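PDB 6SBF: MstE, which acts as a single-domain class II terpene cyclase with an alpha6-alpha6 barrel, probably cyclising isoprenoid substrates into the polycyclic scaffolds of merosterols. Local coordinates for residues Gln142-Arg156 with Phe169-Val183. The protein carries 1 engineered substitution. Sequence-based numbering, arbitrary orientation.
Sequences QPNGGIATFAEESIR and FQGWCGAHTCVSAAV
Ala-148 and Ala-175 face each other with CA atoms 4.1 Å apart, and from there the two segments run antiparallel to Phe-150 opposite Cys-173; next to the alanine pair, His-176 N donates a hydrogen bond to Ile-147 O (2.9 Å). Ile-147 N points almost straight at Ser-180 OG (2.9 Å, 177° at the hydrogen), joining 142-156 to helix 177-183, and that hydroxyl in turn donates to His-176 O. Ile-147 CG2 packs on Val-179 CG1 at 3.8 Å. Loop 142-151 thus lies against the N-terminal end of a helix of the alpha6-alpha6 barrel, where Ser-180 also touches Tyr-196 of helix 187-200. Near the plane of the His-176 ring, at its edge, Thr-149 OG1 hydrogen-bonds to His-176 ND1 (2.7 Å). His-176 NE2 donates to Gly-171 O, 2.8 Å away, so both ring nitrogens are engaged and the ring's rotation is fixed; Tyr-210 stacks on it.

At the other end, Ile-155 CG2 touches both Phe-169 CD2 and Cys-173 SG, with CG1 against Trp-172 CE3. Arg-156 CG, anti to its own carbonyl carbon (chi1 -82°), stands over the Phe-169 ring, 4.0 Å from the centroid and 2° off the normal, a CH-pi contact. The guanidinium grips Glu-152 OE1 side-on through NE (2.9 Å) and NH1, and NH1 also reaches Val-167 O. With an alanine in place of Arg-156, Glu-152 would probably be left without its cationic mate and the Phe-169 face without its aliphatic cover. A water joins Glu-152 OE1 to Phe-169 N and Gln-170 NE2. The chemistry divides: hydrogen bonds fix the approach to helix 177-183, whereas apolar, CH-pi and water contacts cross from helix 152-158, whose internal salt bridge holds the arginine over Phe-169.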
ATOM      1  N   GLN A 142      18.322  -7.521  -4.558  1.00 17.94           N
ATOM      2  CA  GLN A 142      19.395  -6.860  -5.331  1.00 19.66           C
ATOM      3  C   GLN A 142      20.685  -6.808  -4.521  1.00 22.91           C
ATOM      4  O   GLN A 142      20.657  -6.764  -3.295  1.00 20.83           O
ATOM      5  CB  GLN A 142      18.891  -5.475  -5.715  1.00 22.04           C
ATOM      6  CG  GLN A 142      17.703  -5.497  -6.661  1.00 21.82           C
ATOM      7  CD  GLN A 142      17.950  -6.358  -7.883  1.00 24.49           C
ATOM      8  OE1 GLN A 142      18.860  -6.044  -8.674  1.00 31.01           O
ATOM      9  NE2 GLN A 142      17.135  -7.404  -8.100  1.00 21.63           N
ATOM     10  N   PRO A 143      21.833  -6.689  -5.219  1.00 32.57           N
ATOM     11  CA  PRO A 143      23.130  -6.408  -4.575  1.00 38.33           C
ATOM     12  C   PRO A 143      23.169  -5.257  -3.552  1.00 31.44           C
ATOM     13  O   PRO A 143      23.844  -5.396  -2.559  1.00 41.49           O
ATOM     14  CB  PRO A 143      24.006  -6.052  -5.791  1.00 43.99           C
ATOM     15  CG  PRO A 143      23.446  -6.895  -6.896  1.00 42.40           C
ATOM     16  CD  PRO A 143      21.959  -6.836  -6.676  1.00 37.22           C
ATOM     17  N   ASN A 144      22.310  -4.229  -3.686  1.00 36.31           N
ATOM     18  CA  ASN A 144      22.294  -3.077  -2.714  1.00 29.26           C
ATOM     19  C   ASN A 144      21.387  -3.322  -1.511  1.00 28.79           C
ATOM     20  O   ASN A 144      21.315  -2.427  -0.608  1.00 36.04           O
ATOM     21  CB  ASN A 144      21.719  -1.761  -3.258  1.00 35.63           C
ATOM     22  CG  ASN A 144      20.248  -1.786  -3.642  1.00 49.81           C
ATOM     23  OD1 ASN A 144      19.411  -2.655  -3.283  1.00 35.64           O
ATOM     24  ND2 ASN A 144      19.931  -0.749  -4.381  1.00 36.10           N
ATOM     25  N   GLY A 145      20.842  -4.502  -1.425  1.00 25.24           N
ATOM     26  CA  GLY A 145      20.131  -5.015  -0.236  1.00 30.90           C
ATOM     27  C   GLY A 145      18.626  -4.832  -0.211  1.00 22.97           C
ATOM     28  O   GLY A 145      18.027  -5.263   0.864  1.00 27.86           O
ATOM     29  N   GLY A 146      18.062  -4.182  -1.231  1.00 18.53           N
ATOM     30  CA  GLY A 146      16.612  -4.006  -1.472  1.00 14.93           C
ATOM     31  C   GLY A 146      16.001  -5.032  -2.435  1.00 15.57           C
ATOM     32  O   GLY A 146      16.682  -5.945  -2.918  1.00 18.13           O
ATOM     33  N   ILE A 147      14.712  -4.887  -2.673  1.00 14.58           N
ATOM     34  CA  ILE A 147      14.022  -5.782  -3.589  1.00 14.74           C
ATOM     35  C   ILE A 147      13.497  -5.004  -4.789  1.00 13.89           C
ATOM     36  O   ILE A 147      12.978  -3.874  -4.634  1.00 14.74           O
ATOM     37  CB  ILE A 147      12.958  -6.580  -2.842  1.00 20.19           C
ATOM     38  CG1 ILE A 147      12.608  -7.840  -3.599  1.00 27.12           C
ATOM     39  CG2 ILE A 147      11.813  -5.729  -2.580  1.00 20.94           C
ATOM     40  CD1 ILE A 147      12.070  -8.911  -2.699  1.00 27.74           C
ATOM     41  N   ALA A 148      13.656  -5.611  -5.953  1.00 13.17           N
ATOM     42  CA  ALA A 148      13.168  -5.065  -7.237  1.00 14.36           C
ATOM     43  C   ALA A 148      11.747  -5.590  -7.520  1.00 13.03           C
ATOM     44  O   ALA A 148      11.451  -6.744  -7.260  1.00 17.19           O
ATOM     45  CB  ALA A 148      14.082  -5.394  -8.370  1.00 16.28           C
ATOM     46  N   THR A 149      10.925  -4.776  -8.152  1.00 13.80           N
ATOM     47  CA  THR A 149       9.546  -5.164  -8.498  1.00 13.22           C
ATOM     48  C   THR A 149       9.571  -6.270  -9.548  1.00 14.08           C
ATOM     49  O   THR A 149       8.865  -7.298  -9.406  1.00 14.15           O
ATOM     50  CB  THR A 149       8.748  -3.972  -9.020  1.00 14.62           C
ATOM     51  OG1 THR A 149       8.618  -2.989  -7.994  1.00 15.22           O
ATOM     52  CG2 THR A 149       7.351  -4.358  -9.447  1.00 16.34           C
ATOM     53  N   PHE A 150      10.290  -6.065 -10.634  1.00 14.55           N
ATOM     54  CA  PHE A 150      10.244  -6.945 -11.809  1.00 15.10           C
ATOM     55  C   PHE A 150      11.621  -7.480 -12.144  1.00 16.81           C
ATOM     56  O   PHE A 150      12.635  -6.795 -11.974  1.00 20.11           O
ATOM     57  CB  PHE A 150       9.829  -6.151 -13.036  1.00 17.77           C
ATOM     58  CG  PHE A 150       8.400  -5.698 -13.049  1.00 16.57           C
ATOM     59  CD1 PHE A 150       7.359  -6.613 -13.075  1.00 17.22           C
ATOM     60  CD2 PHE A 150       8.090  -4.350 -13.034  1.00 17.87           C
ATOM     61  CE1 PHE A 150       6.054  -6.182 -13.107  1.00 17.56           C
ATOM     62  CE2 PHE A 150       6.774  -3.927 -13.030  1.00 19.06           C
ATOM     63  CZ  PHE A 150       5.755  -4.845 -13.103  1.00 18.79           C
ATOM     64  N   ALA A 151      11.659  -8.679 -12.699  1.00 18.09           N
ATOM     65  CA  ALA A 151      12.793  -9.228 -13.447  1.00 19.74           C
ATOM     66  C   ALA A 151      12.695  -8.711 -14.884  1.00 19.92           C
ATOM     67  O   ALA A 151      11.585  -8.760 -15.491  1.00 21.45           O
ATOM     68  CB  ALA A 151      12.742 -10.725 -13.416  1.00 26.75           C
ATOM     69  N   GLU A 152      13.826  -8.283 -15.403  1.00 20.64           N
ATOM     70  CA  GLU A 152      13.865  -7.567 -16.687  1.00 26.30           C
ATOM     71  C   GLU A 152      13.217  -8.380 -17.814  1.00 23.26           C
ATOM     72  O   GLU A 152      12.438  -7.795 -18.607  1.00 24.12           O
ATOM     73  CB  GLU A 152      15.319  -7.234 -17.019  1.00 26.47           C
ATOM     74  CG  GLU A 152      15.452  -6.399 -18.271  1.00 31.51           C
ATOM     75  CD  GLU A 152      16.789  -5.732 -18.526  1.00 40.48           C
ATOM     76  OE1 GLU A 152      16.950  -5.104 -19.588  1.00 49.06           O
ATOM     77  OE2 GLU A 152      17.642  -5.812 -17.649  1.00 38.61           O
ATOM     78  N   GLU A 153      13.577  -9.641 -17.955  1.00 22.36           N
ATOM     79  CA  GLU A 153      13.148 -10.407 -19.152  1.00 28.68           C
ATOM     80  C   GLU A 153      11.641 -10.640 -19.011  1.00 27.20           C
ATOM     81  O   GLU A 153      10.942 -10.553 -20.042  1.00 30.74           O
ATOM     82  CB  GLU A 153      14.022 -11.655 -19.315  1.00 37.14           C
ATOM     83  CG  GLU A 153      15.458 -11.301 -19.747  1.00 48.00           C
ATOM     84  CD  GLU A 153      15.672 -10.310 -20.905  1.00 50.77           C
ATOM     85  OE1 GLU A 153      16.517  -9.400 -20.755  1.00 66.42           O
ATOM     86  OE2 GLU A 153      15.021 -10.450 -21.973  1.00 62.99           O
ATOM     87  N   SER A 154      11.126 -10.758 -17.786  1.00 26.16           N
ATOM     88  CA  SER A 154       9.682 -10.986 -17.549  1.00 27.47           C
ATOM     89  C   SER A 154       8.873  -9.803 -18.066  1.00 29.83           C
ATOM     90  O   SER A 154       7.844 -10.024 -18.760  1.00 30.88           O
ATOM     91  CB  SER A 154       9.392 -11.268 -16.124  1.00 26.48           C
ATOM     92  OG  SER A 154      10.088 -12.411 -15.744  1.00 33.27           O
ATOM     93  N   ILE A 155       9.240  -8.605 -17.663  1.00 24.44           N
ATOM     94  CA  ILE A 155       8.443  -7.386 -17.979  1.00 24.64           C
ATOM     95  C   ILE A 155       8.719  -6.983 -19.434  1.00 29.40           C
ATOM     96  O   ILE A 155       7.796  -6.534 -20.092  1.00 32.21           O
ATOM     97  CB  ILE A 155       8.676  -6.277 -16.927  1.00 19.74           C
ATOM     98  CG1 ILE A 155       7.712  -5.096 -17.171  1.00 23.28           C
ATOM     99  CG2 ILE A 155      10.139  -5.792 -16.826  1.00 21.55           C
ATOM    100  CD1 ILE A 155       6.256  -5.443 -17.093  1.00 23.68           C
ATOM    101  N   ARG A 156       9.922  -7.179 -19.944  1.00 32.34           N
ATOM    102  CA  ARG A 156      10.151  -7.033 -21.397  1.00 37.99           C
ATOM    103  C   ARG A 156       9.247  -7.973 -22.223  1.00 36.52           C
ATOM    104  O   ARG A 156       8.779  -7.534 -23.312  1.00 47.61           O
ATOM    105  CB  ARG A 156      11.621  -7.278 -21.737  1.00 41.58           C
ATOM    106  CG  ARG A 156      12.497  -6.057 -21.496  1.00 36.96           C
ATOM    107  CD  ARG A 156      13.903  -6.286 -22.047  1.00 43.23           C
ATOM    108  NE  ARG A 156      14.887  -5.284 -21.651  1.00 47.82           N
ATOM    109  CZ  ARG A 156      14.952  -4.053 -22.133  1.00 44.80           C
ATOM    110  NH1 ARG A 156      15.900  -3.223 -21.720  1.00 43.24           N
ATOM    111  NH2 ARG A 156      14.051  -3.644 -23.011  1.00 47.89           N
ATOM    112  N   PHE A 169      15.600  -0.897 -18.967  1.00 30.65           N
ATOM    113  CA  PHE A 169      14.568  -1.213 -17.931  1.00 26.19           C
ATOM    114  C   PHE A 169      15.125  -1.147 -16.507  1.00 23.00           C
ATOM    115  O   PHE A 169      14.492  -1.650 -15.558  1.00 20.90           O
ATOM    116  CB  PHE A 169      13.907  -2.551 -18.228  1.00 28.68           C
ATOM    117  CG  PHE A 169      12.810  -2.436 -19.263  1.00 26.66           C
ATOM    118  CD1 PHE A 169      13.004  -1.881 -20.511  1.00 31.30           C
ATOM    119  CD2 PHE A 169      11.544  -2.793 -18.950  1.00 24.15           C
ATOM    120  CE1 PHE A 169      11.956  -1.803 -21.422  1.00 31.71           C
ATOM    121  CE2 PHE A 169      10.496  -2.719 -19.838  1.00 27.70           C
ATOM    122  CZ  PHE A 169      10.696  -2.207 -21.073  1.00 27.11           C
ATOM    123  N   GLN A 170      16.256  -0.500 -16.295  1.00 22.81           N
ATOM    124  CA  GLN A 170      16.933  -0.492 -14.970  1.00 23.94           C
ATOM    125  C   GLN A 170      16.126   0.309 -13.950  1.00 19.83           C
ATOM    126  O   GLN A 170      16.368   0.126 -12.731  1.00 24.05           O
ATOM    127  CB  GLN A 170      18.355   0.037 -15.113  1.00 26.26           C
ATOM    128  CG  GLN A 170      19.227  -0.972 -15.829  1.00 31.02           C
ATOM    129  CD  GLN A 170      19.077  -2.341 -15.195  1.00 30.49           C
ATOM    130  OE1 GLN A 170      19.394  -2.561 -14.012  1.00 35.59           O
ATOM    131  NE2 GLN A 170      18.615  -3.289 -15.974  1.00 38.25           N
ATOM    132  N   GLY A 171      15.222   1.195 -14.373  1.00 20.02           N
ATOM    133  CA  GLY A 171      14.271   1.837 -13.452  1.00 18.31           C
ATOM    134  C   GLY A 171      13.274   0.831 -12.897  1.00 17.79           C
ATOM    135  O   GLY A 171      13.206   0.656 -11.662  1.00 18.34           O
ATOM    136  N   TRP A 172      12.564   0.154 -13.788  1.00 19.06           N
ATOM    137  CA  TRP A 172      11.529  -0.798 -13.343  1.00 19.28           C
ATOM    138  C   TRP A 172      12.126  -2.041 -12.670  1.00 18.42           C
ATOM    139  O   TRP A 172      11.369  -2.730 -11.962  1.00 19.59           O
ATOM    140  CB  TRP A 172      10.712  -1.215 -14.546  1.00 19.45           C
ATOM    141  CG  TRP A 172       9.797  -0.171 -15.065  1.00 18.28           C
ATOM    142  CD1 TRP A 172       9.632   1.110 -14.623  1.00 18.78           C
ATOM    143  CD2 TRP A 172       8.946  -0.313 -16.208  1.00 20.35           C
ATOM    144  NE1 TRP A 172       8.711   1.754 -15.407  1.00 18.01           N
ATOM    145  CE2 TRP A 172       8.260   0.900 -16.366  1.00 20.65           C
ATOM    146  CE3 TRP A 172       8.676  -1.376 -17.049  1.00 24.48           C
ATOM    147  CZ2 TRP A 172       7.302   1.091 -17.347  1.00 23.62           C
ATOM    148  CZ3 TRP A 172       7.748  -1.174 -18.034  1.00 29.09           C
ATOM    149  CH2 TRP A 172       7.079   0.039 -18.193  1.00 29.32           C
ATOM    150  N   CYS A 173      13.400  -2.342 -12.877  1.00 20.28           N
ATOM    151  CA  CYS A 173      14.039  -3.610 -12.442  1.00 20.74           C
ATOM    152  C   CYS A 173      15.114  -3.346 -11.384  1.00 18.42           C
ATOM    153  O   CYS A 173      15.854  -4.272 -11.053  1.00 20.83           O
ATOM    154  CB  CYS A 173      14.576  -4.416 -13.613  1.00 22.49           C
ATOM    155  SG  CYS A 173      13.290  -4.801 -14.812  1.00 27.71           S
ATOM    156  N   GLY A 174      15.159  -2.153 -10.842  1.00 18.26           N
ATOM    157  CA  GLY A 174      16.036  -1.840  -9.707  1.00 17.91           C
ATOM    158  C   GLY A 174      15.336  -2.045  -8.391  1.00 15.95           C
ATOM    159  O   GLY A 174      14.106  -2.143  -8.321  1.00 15.38           O
ATOM    160  N   ALA A 175      16.113  -1.956  -7.320  1.00 16.03           N
ATOM    161  CA  ALA A 175      15.553  -1.967  -5.969  1.00 16.91           C
ATOM    162  C   ALA A 175      14.583  -0.807  -5.809  1.00 15.26           C
ATOM    163  O   ALA A 175      14.937   0.339  -6.171  1.00 18.27           O
ATOM    164  CB  ALA A 175      16.634  -1.937  -4.936  1.00 20.76           C
ATOM    165  N   HIS A 176      13.444  -1.057  -5.198  1.00 13.99           N
ATOM    166  CA  HIS A 176      12.368  -0.067  -4.980  1.00 14.58           C
ATOM    167  C   HIS A 176      12.090   0.054  -3.490  1.00 14.22           C
ATOM    168  O   HIS A 176      11.845  -0.968  -2.836  1.00 14.45           O
ATOM    169  CB  HIS A 176      11.116  -0.487  -5.727  1.00 15.51           C
ATOM    170  CG  HIS A 176      11.322  -0.476  -7.191  1.00 14.01           C
ATOM    171  ND1 HIS A 176      10.774  -1.406  -8.059  1.00 15.85           N
ATOM    172  CD2 HIS A 176      12.040   0.389  -7.961  1.00 14.95           C
ATOM    173  CE1 HIS A 176      11.143  -1.088  -9.307  1.00 17.54           C
ATOM    174  NE2 HIS A 176      11.921   0.031  -9.284  1.00 15.96           N
ATOM    175  N   THR A 177      12.082   1.248  -2.935  1.00 14.22           N
ATOM    176  CA  THR A 177      11.927   1.379  -1.485  1.00 14.36           C
ATOM    177  C   THR A 177      10.507   1.056  -1.040  1.00 13.00           C
ATOM    178  O   THR A 177      10.323   0.464   0.040  1.00 13.86           O
ATOM    179  CB  THR A 177      12.396   2.770  -1.090  1.00 15.07           C
ATOM    180  OG1 THR A 177      13.743   2.979  -1.581  1.00 19.66           O
ATOM    181  CG2 THR A 177      12.414   2.960   0.402  1.00 21.64           C
ATOM    182  N   CYS A 178       9.514   1.407  -1.827  1.00 13.10           N
ATOM    183  CA  CYS A 178       8.100   1.141  -1.545  1.00 13.46           C
ATOM    184  C   CYS A 178       7.878  -0.395  -1.464  1.00 12.11           C
ATOM    185  O   CYS A 178       7.255  -0.895  -0.527  1.00 14.18           O
ATOM    186  CB  CYS A 178       7.201   1.775  -2.606  1.00 13.67           C
ATOM    187  SG  CYS A 178       7.698   1.474  -4.331  1.00 13.99           S
ATOM    188  N   VAL A 179       8.391  -1.133  -2.436  1.00 11.89           N
ATOM    189  CA  VAL A 179       8.244  -2.593  -2.488  1.00 12.02           C
ATOM    190  C   VAL A 179       9.075  -3.207  -1.382  1.00 12.88           C
ATOM    191  O   VAL A 179       8.593  -4.143  -0.686  1.00 13.31           O
ATOM    192  CB  VAL A 179       8.631  -3.137  -3.851  1.00 13.40           C
ATOM    193  CG1 VAL A 179       8.458  -4.662  -3.895  1.00 14.35           C
ATOM    194  CG2 VAL A 179       7.808  -2.459  -4.920  1.00 14.97           C
ATOM    195  N   SER A 180      10.274  -2.734  -1.117  1.00 12.76           N
ATOM    196  CA  SER A 180      11.124  -3.248  -0.039  1.00 12.06           C
ATOM    197  C   SER A 180      10.423  -3.055   1.313  1.00 12.72           C
ATOM    198  O   SER A 180      10.426  -3.979   2.156  1.00 13.27           O
ATOM    199  CB  SER A 180      12.474  -2.541  -0.070  1.00 13.38           C
ATOM    200  OG  SER A 180      13.187  -2.812  -1.260  1.00 14.45           O
ATOM    201  N   ALA A 181       9.799  -1.919   1.553  1.00 12.87           N
ATOM    202  CA  ALA A 181       9.108  -1.623   2.800  1.00 13.47           C
ATOM    203  C   ALA A 181       7.970  -2.634   2.988  1.00 13.55           C
ATOM    204  O   ALA A 181       7.751  -3.160   4.099  1.00 14.84           O
ATOM    205  CB  ALA A 181       8.608  -0.197   2.823  1.00 14.28           C
ATOM    206  N   ALA A 182       7.191  -2.858   1.958  1.00 13.44           N
ATOM    207  CA  ALA A 182       6.046  -3.767   2.038  1.00 13.07           C
ATOM    208  C   ALA A 182       6.541  -5.212   2.243  1.00 11.87           C
ATOM    209  O   ALA A 182       5.960  -5.937   3.070  1.00 13.91           O
ATOM    210  CB  ALA A 182       5.191  -3.646   0.801  1.00 13.65           C
ATOM    211  N   VAL A 183       7.545  -5.664   1.535  1.00 12.42           N
ATOM    212  CA  VAL A 183       8.071  -7.038   1.662  1.00 12.60           C
ATOM    213  C   VAL A 183       8.647  -7.202   3.062  1.00 13.10           C
ATOM    214  O   VAL A 183       8.554  -8.308   3.627  1.00 14.57           O
ATOM    215  CB  VAL A 183       9.040  -7.386   0.524  1.00 13.31           C
ATOM    216  CG1 VAL A 183       9.753  -8.699   0.744  1.00 14.40           C
ATOM    217  CG2 VAL A 183       8.297  -7.456  -0.804  1.00 13.31           C
TER
HETATM  218  O   HOH W   1      17.904  -2.548 -18.723  1.00 39.58           O